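Local coordinates for protein-tyrosine-phosphatase (Vibrio vulnificus, PDB 7DHF), which probably hydrolyses phosphotyrosine in proteins to tyrosine and phosphate, as a low-molecular-weight protein tyrosine phosphatase, at residues T21-K33 against Y135-L149. The protein carries 1 engineered substitution. Numbering follows the deposited sequence. Where two conformers were deposited one is given.
Sequences TGERVLQKLLPNK and YQLIDEAAQAWAKKL
K33 NZ donates a hydrogen bond to L149 O, part of the C-terminal carboxylate, at 2.9 Å. The amine meets this oxygen from above the carboxylate plane, 48° out of it. A bend at its second torsion carries the lysine chain round to the carboxylate. NZ also bonds F5 O, so the amine bridges the C-terminus and a residue near the start of the chain. The other terminal oxygen, L149 OXT, takes a bond from a water that in turn accepts one from N32 ND2. Beyond this polar end the contact is mainly apolar. L30 CD2 lies 3.6 Å from A146 O, and L30 CD1 meets L149 CD1, the two side chains crossing near a right angle. L29 CB packs on A146 CB, while L29 CD1 rests on A142. V25 is a knob in the hole formed by Y135, I138, D139 and A142. Its CG1, anti to the backbone N (chi1 172°), touches A142 CB at 3.7 Å; CG2 turns to Y135 CE1. T21 CG2 reaches Y135 CD1 at 3.6 Å. I138 CG2 lies 3.6 Å from G22 CA, where the helix has no side chain. The I138 side chain is also about 4 Å from that of R18, a predicted active-site residue. The helix segments cross at -40° with axes 9.4 Å apart. Helices 18-29 and 128-146 thus pack side by side on the four-stranded parallel sheet of the low-molecular-weight phosphatase fold. L26 and L149 touch I8 of strand 7-12, and W145 touches L87 of strand 85-88. Helix 54-61 adjoins the T21 and Y135 end.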
ATOM      1  N   THR A  21      -0.949  -4.024   4.001  1.00  9.23           N
ATOM      2  CA  THR A  21      -0.663  -5.360   3.486  1.00  8.84           C
ATOM      3  C   THR A  21       0.412  -5.300   2.410  1.00  9.75           C
ATOM      4  O   THR A  21       1.395  -6.048   2.455  1.00  9.86           O
ATOM      5  CB  THR A  21      -1.944  -6.005   2.951  1.00  9.93           C
ATOM      6  OG1 THR A  21      -2.900  -6.138   4.013  1.00  9.91           O
ATOM      7  CG2 THR A  21      -1.658  -7.386   2.369  1.00 10.79           C
ATOM      8  N   GLY A  22       0.245  -4.402   1.436  1.00  9.25           N
ATOM      9  CA  GLY A  22       1.246  -4.261   0.392  1.00  9.20           C
ATOM     10  C   GLY A  22       2.602  -3.855   0.935  1.00  9.22           C
ATOM     11  O   GLY A  22       3.636  -4.334   0.465  1.00  9.68           O
ATOM     12  N   GLU A  23       2.616  -2.960   1.926  1.00  9.38           N
ATOM     13  CA  GLU A  23       3.867  -2.592   2.584  1.00  9.68           C
ATOM     14  C   GLU A  23       4.607  -3.825   3.083  1.00  9.18           C
ATOM     15  O   GLU A  23       5.796  -4.010   2.804  1.00  9.74           O
ATOM     16  CB  GLU A  23       3.585  -1.646   3.756  1.00 10.42           C
ATOM     17  CG  GLU A  23       4.811  -1.333   4.625  1.00 10.43           C
ATOM     18  CD  GLU A  23       4.453  -0.745   5.975  1.00 11.18           C
ATOM     19  OE1 GLU A  23       3.515   0.075   6.043  1.00 12.04           O
ATOM     20  OE2 GLU A  23       5.112  -1.111   6.974  1.00 12.01           O
ATOM     21  N   ARG A  24       3.918  -4.670   3.850  1.00  9.36           N
ATOM     22  CA  ARG A  24       4.590  -5.775   4.523  1.00  8.98           C
ATOM     23  C   ARG A  24       4.902  -6.919   3.565  1.00  9.25           C
ATOM     24  O   ARG A  24       5.941  -7.571   3.700  1.00 10.07           O
ATOM     25  CB  ARG A  24       3.755  -6.249   5.712  1.00  9.71           C
ATOM     26  CG  ARG A  24       3.500  -5.169   6.759  1.00 10.82           C
ATOM     27  CD  ARG A  24       4.785  -4.684   7.422  1.00 11.00           C
ATOM     28  NE  ARG A  24       4.524  -3.639   8.413  1.00 10.57           N
ATOM     29  CZ  ARG A  24       4.172  -3.865   9.677  1.00 10.69           C
ATOM     30  NH1 ARG A  24       4.040  -5.106  10.130  1.00 11.49           N
ATOM     31  NH2 ARG A  24       3.949  -2.845  10.492  1.00 12.35           N
ATOM     32  N   VAL A  25       4.025  -7.178   2.593  1.00  9.16           N
ATOM     33  CA  VAL A  25       4.335  -8.176   1.571  1.00  9.20           C
ATOM     34  C   VAL A  25       5.579  -7.763   0.799  1.00  9.74           C
ATOM     35  O   VAL A  25       6.508  -8.557   0.609  1.00 10.25           O
ATOM     36  CB  VAL A  25       3.127  -8.398   0.641  1.00  9.72           C
ATOM     37  CG1 VAL A  25       3.512  -9.279  -0.547  1.00 10.86           C
ATOM     38  CG2 VAL A  25       1.972  -9.023   1.409  1.00 10.06           C
ATOM     39  N   LEU A  26       5.621  -6.505   0.351  1.00 10.16           N
ATOM     40  CA  LEU A  26       6.774  -6.028  -0.401  0.52 10.28           C
ATOM     41  C   LEU A  26       8.026  -5.998   0.468  1.00 11.01           C
ATOM     42  O   LEU A  26       9.122  -6.323  -0.001  1.00 12.03           O
ATOM     43  CB  LEU A  26       6.471  -4.646  -0.977  0.52 10.86           C
ATOM     44  CG  LEU A  26       7.354  -4.162  -2.127  0.52 10.59           C
ATOM     45  CD1 LEU A  26       7.245  -5.079  -3.339  0.52 11.78           C
ATOM     46  CD2 LEU A  26       6.980  -2.738  -2.510  0.52 10.21           C
ATOM     47  N   GLN A  27       7.884  -5.610   1.738  1.00 10.69           N
ATOM     48  CA  GLN A  27       9.044  -5.553   2.619  1.00 10.72           C
ATOM     49  C   GLN A  27       9.672  -6.931   2.779  1.00 11.08           C
ATOM     50  O   GLN A  27      10.901  -7.062   2.818  1.00 12.08           O
ATOM     51  CB  GLN A  27       8.641  -4.982   3.978  1.00 11.09           C
ATOM     52  CG  GLN A  27       9.805  -4.766   4.935  1.00 11.69           C
ATOM     53  CD  GLN A  27      10.778  -3.718   4.432  1.00 11.96           C
ATOM     54  OE1 GLN A  27      10.637  -2.532   4.732  1.00 12.12           O
ATOM     55  NE2 GLN A  27      11.773  -4.151   3.664  1.00 12.86           N
ATOM     56  N   LYS A  28       8.842  -7.971   2.875  1.00 11.08           N
ATOM     57  CA  LYS A  28       9.365  -9.328   2.998  1.00 11.08           C
ATOM     58  C   LYS A  28      10.105  -9.748   1.735  1.00 11.61           C
ATOM     59  O   LYS A  28      11.130 -10.437   1.807  1.00 12.78           O
ATOM     60  CB  LYS A  28       8.221 -10.294   3.304  1.00 11.81           C
ATOM     61  CG  LYS A  28       8.662 -11.724   3.540  1.00 13.40           C
ATOM     62  CD  LYS A  28       7.469 -12.606   3.862  1.00 15.02           C
ATOM     63  CE  LYS A  28       7.848 -14.072   3.920  1.00 17.03           C
ATOM     64  NZ  LYS A  28       6.643 -14.943   4.014  1.00 18.21           N
ATOM     65  N   LEU A  29       9.610  -9.336   0.566  1.00 11.78           N
ATOM     66  CA  LEU A  29      10.261  -9.673  -0.692  1.00 12.46           C
ATOM     67  C   LEU A  29      11.485  -8.815  -0.968  1.00 13.31           C
ATOM     68  O   LEU A  29      12.355  -9.232  -1.740  1.00 14.67           O
ATOM     69  CB  LEU A  29       9.283  -9.467  -1.852  1.00 13.66           C
ATOM     70  CG  LEU A  29       8.090 -10.413  -1.951  1.00 15.03           C
ATOM     71  CD1 LEU A  29       7.039  -9.843  -2.889  1.00 15.67           C
ATOM     72  CD2 LEU A  29       8.559 -11.770  -2.451  1.00 18.54           C
ATOM     73  N   LEU A  30      11.577  -7.639  -0.354  1.00 13.16           N
ATOM     74  CA  LEU A  30      12.650  -6.685  -0.628  1.00 12.83           C
ATOM     75  C   LEU A  30      13.299  -6.264   0.682  1.00 13.36           C
ATOM     76  O   LEU A  30      13.177  -5.112   1.112  1.00 12.81           O
ATOM     77  CB  LEU A  30      12.102  -5.477  -1.386  1.00 13.63           C
ATOM     78  CG  LEU A  30      11.645  -5.754  -2.821  1.00 15.38           C
ATOM     79  CD1 LEU A  30      10.935  -4.545  -3.400  1.00 16.32           C
ATOM     80  CD2 LEU A  30      12.824  -6.138  -3.702  1.00 15.91           C
ATOM     81  N   PRO A  31      14.023  -7.178   1.335  1.00 14.43           N
ATOM     82  CA  PRO A  31      14.697  -6.813   2.590  1.00 15.38           C
ATOM     83  C   PRO A  31      15.792  -5.775   2.411  1.00 14.75           C
ATOM     84  O   PRO A  31      16.237  -5.194   3.408  1.00 15.00           O
ATOM     85  CB  PRO A  31      15.255  -8.151   3.095  1.00 17.09           C
ATOM     86  CG  PRO A  31      15.380  -8.997   1.866  1.00 17.26           C
ATOM     87  CD  PRO A  31      14.247  -8.587   0.973  1.00 16.09           C
ATOM     88  N   ASN A  32      16.248  -5.532   1.185  1.00 14.01           N
ATOM     89  CA  ASN A  32      17.244  -4.503   0.914  1.00 14.49           C
ATOM     90  C   ASN A  32      16.614  -3.152   0.592  1.00 13.43           C
ATOM     91  O   ASN A  32      17.316  -2.251   0.118  1.00 15.46           O
ATOM     92  CB  ASN A  32      18.178  -4.943  -0.217  1.00 16.86           C
ATOM     93  CG  ASN A  32      17.479  -5.020  -1.559  1.00 18.59           C
ATOM     94  OD1 ASN A  32      16.266  -5.215  -1.631  1.00 18.46           O
ATOM     95  ND2 ASN A  32      18.245  -4.874  -2.634  1.00 21.22           N
ATOM     96  N   LYS A  33      15.310  -3.004   0.816  1.00 12.64           N
ATOM     97  CA  LYS A  33      14.603  -1.748   0.637  1.00 12.23           C
ATOM     98  C   LYS A  33      13.906  -1.380   1.938  1.00 12.07           C
ATOM     99  O   LYS A  33      13.724  -2.215   2.829  1.00 12.92           O
ATOM    100  CB  LYS A  33      13.537  -1.863  -0.463  1.00 12.86           C
ATOM    101  CG  LYS A  33      14.033  -2.457  -1.765  1.00 14.50           C
ATOM    102  CD  LYS A  33      14.993  -1.533  -2.477  1.00 15.92           C
ATOM    103  CE  LYS A  33      15.379  -2.097  -3.833  1.00 16.35           C
ATOM    104  NZ  LYS A  33      16.373  -1.238  -4.519  1.00 16.96           N
ATOM    105  N   TYR A 135      -5.530  -9.823  -0.886  1.00 11.42           N
ATOM    106  CA  TYR A 135      -4.198 -10.351  -0.619  1.00 10.74           C
ATOM    107  C   TYR A 135      -3.629 -11.045  -1.849  1.00 10.23           C
ATOM    108  O   TYR A 135      -2.444 -10.889  -2.166  1.00 10.44           O
ATOM    109  CB  TYR A 135      -4.207 -11.308   0.577  1.00 11.20           C
ATOM    110  CG  TYR A 135      -2.801 -11.679   0.978  1.00 11.16           C
ATOM    111  CD1 TYR A 135      -2.123 -10.948   1.940  1.00 12.03           C
ATOM    112  CD2 TYR A 135      -2.128 -12.723   0.352  1.00 11.50           C
ATOM    113  CE1 TYR A 135      -0.828 -11.255   2.290  1.00 12.48           C
ATOM    114  CE2 TYR A 135      -0.826 -13.036   0.694  1.00 11.89           C
ATOM    115  CZ  TYR A 135      -0.182 -12.299   1.664  1.00 12.88           C
ATOM    116  OH  TYR A 135       1.114 -12.599   2.016  1.00 15.05           O
ATOM    117  N   GLN A 136      -4.459 -11.818  -2.552  1.00 10.56           N
ATOM    118  CA  GLN A 136      -3.987 -12.516  -3.743  1.00 10.75           C
ATOM    119  C   GLN A 136      -3.429 -11.538  -4.769  1.00 10.70           C
ATOM    120  O   GLN A 136      -2.326 -11.732  -5.294  1.00 10.67           O
ATOM    121  CB  GLN A 136      -5.128 -13.332  -4.351  1.00 12.39           C
ATOM    122  CG  GLN A 136      -4.728 -14.131  -5.582  1.00 13.35           C
ATOM    123  CD  GLN A 136      -3.753 -15.244  -5.260  1.00 15.35           C
ATOM    124  OE1 GLN A 136      -3.788 -15.814  -4.170  1.00 17.32           O
ATOM    125  NE2 GLN A 136      -2.879 -15.559  -6.206  1.00 16.14           N
ATOM    126  N   LEU A 137      -4.188 -10.485  -5.081  1.00 10.26           N
ATOM    127  CA  LEU A 137      -3.717  -9.501  -6.051  1.00 10.33           C
ATOM    128  C   LEU A 137      -2.468  -8.793  -5.549  1.00  9.78           C
ATOM    129  O   LEU A 137      -1.521  -8.575  -6.312  1.00 10.03           O
ATOM    130  CB  LEU A 137      -4.819  -8.491  -6.362  1.00 11.92           C
ATOM    131  CG  LEU A 137      -6.064  -9.036  -7.067  1.00 13.24           C
ATOM    132  CD1 LEU A 137      -7.099  -7.934  -7.232  1.00 15.60           C
ATOM    133  CD2 LEU A 137      -5.723  -9.651  -8.417  1.00 15.08           C
ATOM    134  N   ILE A 138      -2.450  -8.413  -4.270  1.00  9.69           N
ATOM    135  CA  ILE A 138      -1.279  -7.743  -3.711  1.00  9.33           C
ATOM    136  C   ILE A 138      -0.059  -8.648  -3.804  1.00  8.82           C
ATOM    137  O   ILE A 138       1.034  -8.206  -4.179  1.00  9.87           O
ATOM    138  CB  ILE A 138      -1.567  -7.294  -2.266  1.00  9.96           C
ATOM    139  CG1 ILE A 138      -2.592  -6.158  -2.269  1.00 10.44           C
ATOM    140  CG2 ILE A 138      -0.284  -6.869  -1.556  1.00 10.32           C
ATOM    141  CD1 ILE A 138      -3.136  -5.803  -0.901  1.00 11.48           C
ATOM    142  N   ASP A 139      -0.232  -9.930  -3.479  1.00  9.46           N
ATOM    143  CA  ASP A 139       0.874 -10.881  -3.527  1.00  9.72           C
ATOM    144  C   ASP A 139       1.416 -11.017  -4.947  1.00  9.61           C
ATOM    145  O   ASP A 139       2.622 -10.880  -5.182  1.00  9.94           O
ATOM    146  CB  ASP A 139       0.382 -12.229  -2.992  1.00 11.98           C
ATOM    147  CG  ASP A 139       1.496 -13.240  -2.817  1.00 17.62           C
ATOM    148  OD1 ASP A 139       2.679 -12.843  -2.810  1.00 20.73           O
ATOM    149  OD2 ASP A 139       1.177 -14.439  -2.666  1.00 21.21           O
ATOM    150  N   GLU A 140       0.535 -11.287  -5.911  1.00  9.64           N
ATOM    151  CA  GLU A 140       0.970 -11.408  -7.299  1.00  9.97           C
ATOM    152  C   GLU A 140       1.650 -10.131  -7.776  1.00 10.04           C
ATOM    153  O   GLU A 140       2.696 -10.180  -8.437  1.00 10.74           O
ATOM    154  CB  GLU A 140      -0.235 -11.708  -8.190  1.00 10.87           C
ATOM    155  CG  GLU A 140      -0.870 -13.070  -7.963  1.00 13.18           C
ATOM    156  CD  GLU A 140      -2.042 -13.322  -8.895  1.00 16.50           C
ATOM    157  OE1 GLU A 140      -2.049 -12.754 -10.008  1.00 18.18           O
ATOM    158  OE2 GLU A 140      -2.955 -14.086  -8.513  1.00 18.40           O
ATOM    159  N   ALA A 141       1.060  -8.977  -7.460  1.00  9.38           N
ATOM    160  CA  ALA A 141       1.610  -7.703  -7.908  1.00  9.55           C
ATOM    161  C   ALA A 141       2.965  -7.426  -7.269  1.00  9.88           C
ATOM    162  O   ALA A 141       3.885  -6.934  -7.934  1.00  9.83           O
ATOM    163  CB  ALA A 141       0.625  -6.585  -7.575  1.00  9.58           C
ATOM    164  N   ALA A 142       3.103  -7.734  -5.978  1.00  9.89           N
ATOM    165  CA  ALA A 142       4.349  -7.467  -5.268  1.00 10.15           C
ATOM    166  C   ALA A 142       5.473  -8.369  -5.757  1.00 10.29           C
ATOM    167  O   ALA A 142       6.620  -7.924  -5.882  1.00 10.91           O
ATOM    168  CB  ALA A 142       4.136  -7.648  -3.766  1.00 10.42           C
ATOM    169  N   GLN A 143       5.171  -9.645  -6.019  1.00 10.37           N
ATOM    170  CA  GLN A 143       6.181 -10.546  -6.564  1.00 10.81           C
ATOM    171  C   GLN A 143       6.798  -9.972  -7.826  1.00 10.67           C
ATOM    172  O   GLN A 143       8.015 -10.054  -8.029  1.00 11.09           O
ATOM    173  CB  GLN A 143       5.560 -11.906  -6.880  1.00 11.86           C
ATOM    174  CG  GLN A 143       5.202 -12.746  -5.678  1.00 12.43           C
ATOM    175  CD  GLN A 143       4.545 -14.047  -6.082  1.00 14.61           C
ATOM    176  OE1 GLN A 143       4.870 -14.619  -7.124  1.00 15.76           O
ATOM    177  NE2 GLN A 143       3.616 -14.523  -5.262  1.00 16.75           N
ATOM    178  N   ALA A 144       5.969  -9.391  -8.693  1.00 10.52           N
ATOM    179  CA  ALA A 144       6.470  -8.843  -9.946  1.00 11.07           C
ATOM    180  C   ALA A 144       7.328  -7.607  -9.703  1.00 11.98           C
ATOM    181  O   ALA A 144       8.390  -7.455 -10.318  1.00 13.25           O
ATOM    182  CB  ALA A 144       5.300  -8.521 -10.872  1.00 11.35           C
ATOM    183  N   TRP A 145       6.892  -6.717  -8.810  1.00 11.14           N
ATOM    184  CA  TRP A 145       7.695  -5.540  -8.492  1.00 11.31           C
ATOM    185  C   TRP A 145       9.042  -5.934  -7.902  1.00 12.31           C
ATOM    186  O   TRP A 145      10.066  -5.307  -8.198  1.00 12.91           O
ATOM    187  CB  TRP A 145       6.945  -4.635  -7.512  1.00 11.07           C
ATOM    188  CG  TRP A 145       6.055  -3.636  -8.173  1.00 10.48           C
ATOM    189  CD1 TRP A 145       4.694  -3.571  -8.102  1.00 10.33           C
ATOM    190  CD2 TRP A 145       6.464  -2.552  -9.014  1.00 10.01           C
ATOM    191  NE1 TRP A 145       4.231  -2.514  -8.845  1.00 11.16           N
ATOM    192  CE2 TRP A 145       5.298  -1.871  -9.416  1.00 10.09           C
ATOM    193  CE3 TRP A 145       7.705  -2.091  -9.467  1.00 10.59           C
ATOM    194  CZ2 TRP A 145       5.334  -0.756 -10.249  1.00 10.91           C
ATOM    195  CZ3 TRP A 145       7.738  -0.983 -10.294  1.00 11.49           C
ATOM    196  CH2 TRP A 145       6.562  -0.329 -10.676  1.00 11.64           C
ATOM    197  N   ALA A 146       9.061  -6.971  -7.062  1.00 12.22           N
ATOM    198  CA  ALA A 146      10.291  -7.352  -6.375  1.00 14.25           C
ATOM    199  C   ALA A 146      11.396  -7.735  -7.351  1.00 16.56           C
ATOM    200  O   ALA A 146      12.579  -7.566  -7.041  1.00 18.17           O
ATOM    201  CB  ALA A 146      10.015  -8.501  -5.407  1.00 14.89           C
ATOM    202  N   LYS A 147      11.040  -8.252  -8.526  1.00 18.00           N
ATOM    203  CA  LYS A 147      12.044  -8.630  -9.512  1.00 20.29           C
ATOM    204  C   LYS A 147      12.605  -7.442 -10.279  1.00 21.53           C
ATOM    205  O   LYS A 147      13.585  -7.612 -11.011  1.00 22.85           O
ATOM    206  CB  LYS A 147      11.442  -9.610 -10.522  1.00 22.80           C
ATOM    207  CG  LYS A 147      10.991 -10.932  -9.932  1.00 25.25           C
ATOM    208  CD  LYS A 147      10.373 -11.821 -11.000  1.00 28.35           C
ATOM    209  CE  LYS A 147      10.075 -13.211 -10.467  1.00 30.78           C
ATOM    210  NZ  LYS A 147       9.576 -14.126 -11.532  1.00 32.44           N
ATOM    211  N   LYS A 148      12.029  -6.250 -10.122  1.00 19.85           N
ATOM    212  CA  LYS A 148      12.393  -5.101 -10.938  0.62 20.00           C
ATOM    213  C   LYS A 148      12.987  -3.949 -10.140  1.00 20.75           C
ATOM    214  O   LYS A 148      13.424  -2.962 -10.746  1.00 21.74           O
ATOM    215  CB  LYS A 148      11.167  -4.600 -11.711  0.62 20.41           C
ATOM    216  CG  LYS A 148      10.544  -5.654 -12.608  0.62 20.27           C
ATOM    217  CD  LYS A 148       9.233  -5.180 -13.201  0.62 20.25           C
ATOM    218  CE  LYS A 148       8.655  -6.218 -14.146  0.62 19.86           C
ATOM    219  NZ  LYS A 148       8.426  -7.523 -13.469  0.62 19.49           N
ATOM    220  N   LEU A 149      13.024  -4.042  -8.817  1.00 20.61           N
ATOM    221  CA  LEU A 149      13.525  -2.951  -7.990  1.00 21.13           C
ATOM    222  C   LEU A 149      14.831  -3.331  -7.302  1.00 24.15           C
ATOM    223  O   LEU A 149      15.676  -2.474  -7.046  1.00 25.96           O
ATOM    224  CB  LEU A 149      12.476  -2.567  -6.946  1.00 18.94           C
ATOM    225  CG  LEU A 149      11.131  -2.109  -7.517  1.00 16.97           C
ATOM    226  CD1 LEU A 149      10.116  -1.925  -6.401  1.00 17.45           C
ATOM    227  CD2 LEU A 149      11.281  -0.826  -8.320  1.00 15.69           C
ATOM    228  OXT LEU A 149      15.073  -4.496  -6.989  1.00 25.92           O
TER
HETATM  229  O   HOH W   1      17.400  -4.476  -5.508  1.00 41.12           O